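Local coordinates for protein VESB protease (Vibrio cholerae, PDB 4LK4) that probably cleaves peptide bonds as a secreted, trypsin-like serine endopeptidase of the S1 family, with an Ig-like domain following the protease domain, at residues 51-56 with 103-108. The protein carries 1 engineered substitution. Numbering follows the deposited sequence.
Sequences VLTAAH and DIAIVE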
loop_
_atom_site.group_PDB
_atom_site.type_symbol
_atom_site.label_atom_id
_atom_site.label_comp_id
_atom_site.label_asym_id
_atom_site.label_seq_id
_atom_site.Cartn_x
_atom_site.Cartn_y
_atom_site.Cartn_z
ATOM N N VAL A 51 6.264 4.866 -0.123
ATOM C CA VAL A 51 5.611 4.825 -1.408
ATOM C C VAL A 51 4.209 4.235 -1.253
ATOM O O VAL A 51 4.007 3.274 -0.513
ATOM C CB VAL A 51 6.413 3.917 -2.323
ATOM C CG1 VAL A 51 5.638 3.588 -3.579
ATOM C CG2 VAL A 51 7.747 4.565 -2.643
ATOM N N LEU A 52 3.249 4.815 -1.956
ATOM C CA LEU A 52 1.854 4.386 -1.924
ATOM C C LEU A 52 1.586 3.615 -3.189
ATOM O O LEU A 52 2.008 4.033 -4.288
ATOM C CB LEU A 52 0.944 5.602 -1.910
ATOM C CG LEU A 52 -0.558 5.345 -1.951
ATOM C CD1 LEU A 52 -1.011 4.466 -0.796
ATOM C CD2 LEU A 52 -1.332 6.662 -1.956
ATOM N N THR A 53 0.914 2.483 -3.054
ATOM C CA THR A 53 0.666 1.612 -4.191
ATOM C C THR A 53 -0.513 0.707 -3.887
ATOM O O THR A 53 -1.198 0.920 -2.903
ATOM C CB THR A 53 1.929 0.804 -4.541
ATOM O OG1 THR A 53 1.761 0.221 -5.836
ATOM C CG2 THR A 53 2.157 -0.301 -3.574
ATOM N N ALA A 54 -0.749 -0.292 -4.721
ATOM C CA ALA A 54 -1.896 -1.179 -4.607
ATOM C C ALA A 54 -1.459 -2.442 -3.872
ATOM O O ALA A 54 -0.335 -2.888 -4.052
ATOM C CB ALA A 54 -2.409 -1.518 -5.996
ATOM N N ALA A 55 -2.303 -3.031 -3.028
ATOM C CA ALA A 55 -1.855 -4.261 -2.316
ATOM C C ALA A 55 -1.681 -5.450 -3.238
ATOM O O ALA A 55 -0.778 -6.266 -3.039
ATOM C CB ALA A 55 -2.793 -4.633 -1.192
ATOM N N HIS A 56 -2.526 -5.585 -4.247
ATOM C CA HIS A 56 -2.422 -6.796 -5.052
ATOM C C HIS A 56 -1.140 -6.888 -5.901
ATOM O O HIS A 56 -0.797 -7.960 -6.351
ATOM C CB HIS A 56 -3.657 -7.006 -5.911
ATOM C CG HIS A 56 -3.630 -6.248 -7.180
ATOM N ND1 HIS A 56 -4.234 -5.018 -7.315
ATOM C CD2 HIS A 56 -3.093 -6.549 -8.386
ATOM C CE1 HIS A 56 -4.069 -4.591 -8.550
ATOM N NE2 HIS A 56 -3.379 -5.499 -9.220
ATOM N N ASP A 103 -7.665 -2.378 -1.530
ATOM C CA ASP A 103 -6.491 -2.680 -2.318
ATOM C C ASP A 103 -5.501 -1.551 -2.165
ATOM O O ASP A 103 -5.385 -0.693 -3.017
ATOM C CB ASP A 103 -6.875 -2.867 -3.780
ATOM C CG ASP A 103 -5.751 -3.434 -4.629
ATOM O OD1 ASP A 103 -4.754 -3.952 -4.078
ATOM O OD2 ASP A 103 -5.884 -3.364 -5.878
ATOM N N ILE A 104 -4.789 -1.555 -1.048
ATOM C CA ILE A 104 -3.841 -0.516 -0.797
ATOM C C ILE A 104 -2.678 -1.048 0.012
ATOM O O ILE A 104 -2.846 -1.939 0.837
ATOM C CB ILE A 104 -4.524 0.645 -0.081
ATOM C CG1 ILE A 104 -3.581 1.845 0.033
ATOM C CG2 ILE A 104 -5.052 0.211 1.283
ATOM C CD1 ILE A 104 -4.261 3.105 0.515
ATOM N N ALA A 105 -1.503 -0.469 -0.243
ATOM C CA ALA A 105 -0.270 -0.882 0.405
ATOM C C ALA A 105 0.733 0.245 0.503
ATOM O O ALA A 105 0.727 1.138 -0.300
ATOM C CB ALA A 105 0.354 -2.052 -0.359
ATOM N N ILE A 106 1.627 0.144 1.478
ATOM C CA ILE A 106 2.743 1.073 1.634
ATOM C C ILE A 106 4.038 0.292 1.446
ATOM O O ILE A 106 4.192 -0.788 2.001
ATOM C CB ILE A 106 2.782 1.694 3.055
ATOM C CG1 ILE A 106 1.576 2.605 3.274
ATOM C CG2 ILE A 106 4.081 2.453 3.305
ATOM C CD1 ILE A 106 1.476 3.734 2.274
ATOM N N VAL A 107 4.953 0.847 0.662
ATOM C CA VAL A 107 6.289 0.302 0.585
ATOM C C VAL A 107 7.188 1.220 1.394
ATOM O O VAL A 107 7.280 2.403 1.106
ATOM C CB VAL A 107 6.781 0.193 -0.865
ATOM C CG1 VAL A 107 8.139 -0.493 -0.918
ATOM C CG2 VAL A 107 5.762 -0.573 -1.705
ATOM N N GLU A 108 7.800 0.666 2.444
ATOM C CA GLU A 108 8.789 1.348 3.232
ATOM C C GLU A 108 10.120 1.042 2.572
ATOM O O GLU A 108 10.412 -0.111 2.297
ATOM C CB GLU A 108 8.739 0.777 4.627
ATOM C CG GLU A 108 9.686 1.420 5.619
ATOM C CD GLU A 108 9.754 0.672 6.930
ATOM O OE1 GLU A 108 8.746 0.716 7.677
ATOM O OE2 GLU A 108 10.821 0.052 7.203
#
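V51 and V107 face each other as an antiparallel hydrogen-bonded pair, V51 N to V107 O and V107 N to V51 O both at 2.9 Å. L52 and I106 form the non-hydrogen-bonded pair that follows, and T53 with A105 is the second hydrogen-bonded pair, with A105 N to T53 O at 3.0 Å. The N-to-C directions of strands 51-53 and 105-108 make 149°, an antiparallel pairing with a clear twist. On one side of the sheet the V51 and V107 side chains meet CB to CB, and T53 CG2 lies near V107 CG2, while T53 OG1 turns to the carbonyl of G42. On the other side L52 CD1 reaches the CD1 tips of I104, at 3.8 Å, and I106, with I214 and W240 packed around this group. The two strands are neighbours in the six-stranded antiparallel barrel of a chymotrypsin-like protease domain, and just beyond their paired ends sit H56, in the TAAH sequence, and D103, in DIAIV, which correspond to the histidine and aspartate of the family's catalytic triad. D103 holds H56 with both carboxylate oxygens, each through its syn lone pair: OD2 takes the ring N-H at 2.7 Å from ND1, and OD1 the backbone N-H, 2.8 Å from H56 N. OD2 lies almost in the ring plane, although ring and carboxylate planes are turned 38° apart. With chi1 at 83°, H56 CG sits between its own backbone N and carbonyl carbon, and the ring edge with ND1 faces D103 OD2. S216 OG gives OD2 a second hydrogen-bond partner.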